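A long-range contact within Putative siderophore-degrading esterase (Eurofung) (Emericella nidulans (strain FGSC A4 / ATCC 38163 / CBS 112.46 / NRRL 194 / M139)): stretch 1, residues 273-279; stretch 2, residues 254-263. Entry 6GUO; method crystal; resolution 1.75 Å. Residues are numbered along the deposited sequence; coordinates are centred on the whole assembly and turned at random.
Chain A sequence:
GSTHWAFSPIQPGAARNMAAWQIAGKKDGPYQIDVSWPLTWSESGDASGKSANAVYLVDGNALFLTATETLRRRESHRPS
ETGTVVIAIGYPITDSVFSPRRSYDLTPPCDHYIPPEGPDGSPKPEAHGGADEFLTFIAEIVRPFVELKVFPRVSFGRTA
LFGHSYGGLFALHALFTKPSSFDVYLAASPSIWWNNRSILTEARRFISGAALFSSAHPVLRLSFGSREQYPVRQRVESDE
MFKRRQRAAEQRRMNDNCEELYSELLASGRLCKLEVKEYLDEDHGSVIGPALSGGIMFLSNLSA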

# COMPACT_ATOMS: atom_id res chain seq x y z
N LYS A 273 12.94 -14.06 16.58
CA LYS A 273 11.56 -14.22 16.15
C LYS A 273 11.55 -14.50 14.65
O LYS A 273 12.34 -13.91 13.90
CB LYS A 273 10.73 -12.98 16.46
CG LYS A 273 9.24 -13.22 16.33
CD LYS A 273 8.42 -11.95 16.46
CE LYS A 273 6.94 -12.28 16.37
NZ LYS A 273 6.07 -11.08 16.45
N LEU A 274 10.66 -15.38 14.23
CA LEU A 274 10.58 -15.83 12.85
C LEU A 274 9.11 -16.04 12.49
O LEU A 274 8.35 -16.62 13.25
CB LEU A 274 11.37 -17.12 12.70
CG LEU A 274 11.30 -17.87 11.37
CD1 LEU A 274 11.80 -17.02 10.21
CD2 LEU A 274 12.09 -19.17 11.47
N GLU A 275 8.71 -15.54 11.32
CA GLU A 275 7.33 -15.62 10.87
C GLU A 275 7.31 -15.80 9.36
O GLU A 275 8.14 -15.23 8.65
CB GLU A 275 6.58 -14.35 11.28
CG GLU A 275 5.16 -14.19 10.73
CD GLU A 275 4.39 -13.07 11.42
OE1 GLU A 275 4.15 -13.16 12.64
OE2 GLU A 275 4.00 -12.11 10.73
N VAL A 276 6.37 -16.60 8.87
CA VAL A 276 6.10 -16.74 7.44
C VAL A 276 4.62 -16.47 7.23
O VAL A 276 3.78 -16.91 8.02
CB VAL A 276 6.53 -18.12 6.87
CG1 VAL A 276 5.76 -19.27 7.50
CG2 VAL A 276 6.38 -18.13 5.35
N LYS A 277 4.30 -15.75 6.15
CA LYS A 277 2.92 -15.43 5.80
C LYS A 277 2.68 -15.71 4.32
O LYS A 277 3.39 -15.17 3.46
CB LYS A 277 2.61 -13.96 6.12
CG LYS A 277 1.25 -13.43 5.66
CD LYS A 277 0.09 -14.13 6.34
CE LYS A 277 -1.25 -13.78 5.68
NZ LYS A 277 -1.82 -12.50 6.16
N GLU A 278 1.69 -16.55 4.04
CA GLU A 278 1.20 -16.76 2.69
C GLU A 278 0.02 -15.83 2.49
O GLU A 278 -0.94 -15.89 3.26
CB GLU A 278 0.74 -18.21 2.50
CG GLU A 278 0.12 -18.50 1.13
CD GLU A 278 -0.16 -19.97 0.91
OE1 GLU A 278 -0.19 -20.40 -0.26
OE2 GLU A 278 -0.37 -20.70 1.90
N TYR A 279 0.09 -14.97 1.47
CA TYR A 279 -1.01 -14.06 1.14
C TYR A 279 -1.90 -14.73 0.10
O TYR A 279 -1.50 -14.87 -1.06
CB TYR A 279 -0.47 -12.71 0.65
CG TYR A 279 0.08 -11.86 1.77
CD1 TYR A 279 -0.77 -11.07 2.54
CD2 TYR A 279 1.44 -11.87 2.08
CE1 TYR A 279 -0.29 -10.30 3.58
CE2 TYR A 279 1.93 -11.09 3.13
CZ TYR A 279 1.06 -10.31 3.87
OH TYR A 279 1.52 -9.54 4.90
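Stretch 2 254-263: MNDNCEELYS

Residues 254-263 form a helix that packs along one side of the extended strand of stretch 1 and runs nearly antiparallel to it: the N-to-C directions differ by 160° (signed crossing angle -160°), and the axes approach to 9.0 Å. The helix is regular, with phi/psi near -60/-45 throughout and successive i to i+4 backbone hydrogen bonds from Cys-258 N to Met-254 O (3.0 Å) through Ser-263 N to Glu-259 O (2.9 Å). Because side chains alternate along the strand, Leu-274, Val-276 and Glu-278 point toward the helix, while Glu-275 and Lys-277 point away. The antiparallel course brings the start of the helix to the end of the strand.

Asn-255 (chi1 m) lies opposite Glu-278, with Asn-255 CA 7.9 Å from Glu-278 CA. Its CA-to-CB bond points sideways, but the amide end comes nearer, placing Asn-255 ND2 3.7 Å from Glu-278 OE1. Water 1 bridges this gap, accepting from Asn-255 ND2 (2.9 Å) and donating to Glu-278 OE1 (2.8 Å), so the two polar ends are joined through solvent. Asp-256 and Asn-257 are out of reach. Cys-258 points toward the strand, but its nearest side-chain atom, Cys-258 CB, is 4.9 Å from Val-276 CG2. The CA-to-CB bond of Glu-259 (chi1 m, chi2 m) points sideways, but the end of the side chain comes nearer, where Glu-259 OE2 lies 4.0 Å from Val-276 CG1. Glu-260 and Leu-261 are again out of reach.

Tyr-262 makes the largest contribution, with 102 Å² covered by the strand. With chi1 t and chi2 82°, its ring lies against Val-276; Tyr-262 CA is 6.6 Å from Val-276 CA. Val-276 CG1 sits over one face of the Tyr-262 ring, 3.5 Å from the centroid and only 12° off the normal, a CH-pi contact; Val-276 CG1 is also 3.5 Å from Tyr-262 CG. Leu-274 extends the apolar patch, with Leu-274 CG 3.7 Å from Tyr-262 CD1. Separately, Leu-274 CD2 makes a close contact with the helix backbone, 3.6 Å from Tyr-262 O. The phenol end reaches the strand backbone through water: water 3 lies 2.8 Å from Tyr-262 OH and donates to Leu-274 O (2.7 Å), while water 2 accepts from Val-276 N (3.0 Å) and makes a weak hydrogen bond with Tyr-262 OH (3.4 Å). Ser-263 points away. No direct hydrogen bond crosses between the stretches; apolar packing and bridging waters join them, burying 346 Å² in all.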

# COMPACT_ATOMS: atom_id res chain seq x y z
N MET A 254 8.34 -20.63 -5.55
CA MET A 254 8.34 -19.59 -4.52
C MET A 254 7.76 -20.06 -3.19
O MET A 254 8.39 -19.89 -2.14
CB MET A 254 7.57 -18.36 -5.02
CG MET A 254 7.55 -17.18 -4.06
SD MET A 254 9.18 -16.53 -3.66
CE MET A 254 9.72 -15.88 -5.24
N ASN A 255 6.57 -20.67 -3.24
CA ASN A 255 5.81 -21.04 -2.04
C ASN A 255 6.56 -22.10 -1.23
O ASN A 255 6.75 -21.94 -0.02
CB ASN A 255 4.42 -21.59 -2.40
CG ASN A 255 3.56 -20.62 -3.20
OD1 ASN A 255 4.06 -19.78 -3.95
ND2 ASN A 255 2.25 -20.74 -3.05
N ASP A 256 6.97 -23.18 -1.89
CA ASP A 256 7.68 -24.27 -1.21
C ASP A 256 9.08 -23.86 -0.73
O ASP A 256 9.49 -24.26 0.36
CB ASP A 256 7.75 -25.53 -2.08
CG ASP A 256 6.38 -26.21 -2.27
OD1 ASP A 256 5.49 -26.05 -1.41
OD2 ASP A 256 6.21 -26.91 -3.28
N ASN A 257 9.82 -23.09 -1.53
CA ASN A 257 11.14 -22.60 -1.11
C ASN A 257 11.04 -21.74 0.17
O ASN A 257 11.84 -21.91 1.09
CB ASN A 257 11.85 -21.80 -2.22
CG ASN A 257 12.43 -22.68 -3.31
OD1 ASN A 257 12.49 -23.91 -3.19
ND2 ASN A 257 12.88 -22.05 -4.40
N CYS A 258 10.05 -20.84 0.22
CA CYS A 258 9.82 -20.02 1.41
C CYS A 258 9.47 -20.84 2.64
O CYS A 258 10.07 -20.65 3.71
CB CYS A 258 8.70 -19.01 1.18
SG CYS A 258 9.21 -17.60 0.19
N GLU A 259 8.50 -21.74 2.49
CA GLU A 259 8.04 -22.59 3.60
C GLU A 259 9.16 -23.49 4.12
O GLU A 259 9.30 -23.67 5.34
CB GLU A 259 6.83 -23.44 3.19
CG GLU A 259 5.52 -22.66 3.06
CD GLU A 259 4.91 -22.23 4.40
OE1 GLU A 259 3.99 -21.39 4.37
OE2 GLU A 259 5.34 -22.71 5.47
N GLU A 260 9.96 -24.04 3.21
CA GLU A 260 11.09 -24.89 3.60
C GLU A 260 12.20 -24.11 4.29
O GLU A 260 12.78 -24.60 5.26
CB GLU A 260 11.63 -25.67 2.40
CG GLU A 260 10.77 -26.88 2.05
CD GLU A 260 10.94 -27.35 0.62
OE1 GLU A 260 12.01 -27.12 0.02
OE2 GLU A 260 9.98 -27.96 0.09
N LEU A 261 12.50 -22.91 3.80
CA LEU A 261 13.47 -22.03 4.46
C LEU A 261 13.00 -21.65 5.85
O LEU A 261 13.78 -21.68 6.81
CB LEU A 261 13.75 -20.77 3.63
CG LEU A 261 14.77 -19.78 4.23
CD1 LEU A 261 16.12 -20.45 4.44
CD2 LEU A 261 14.91 -18.56 3.33
N TYR A 262 11.73 -21.27 5.96
CA TYR A 262 11.10 -21.03 7.26
C TYR A 262 11.31 -22.21 8.21
O TYR A 262 11.76 -22.03 9.35
CB TYR A 262 9.60 -20.74 7.10
CG TYR A 262 8.84 -20.72 8.41
CD1 TYR A 262 8.84 -19.59 9.22
CD2 TYR A 262 8.14 -21.85 8.85
CE1 TYR A 262 8.15 -19.58 10.43
CE2 TYR A 262 7.45 -21.84 10.05
CZ TYR A 262 7.46 -20.70 10.84
OH TYR A 262 6.78 -20.69 12.03
N SER A 263 10.98 -23.41 7.73
CA SER A 263 11.09 -24.63 8.54
C SER A 263 12.52 -24.90 9.02
O SER A 263 12.73 -25.23 10.19
CB SER A 263 10.55 -25.84 7.78
OG SER A 263 9.15 -25.71 7.57
O HOH W 1 1.35 -22.58 -0.95
O HOH W 2 4.93 -18.02 11.03
O HOH W 3 7.94 -19.17 14.01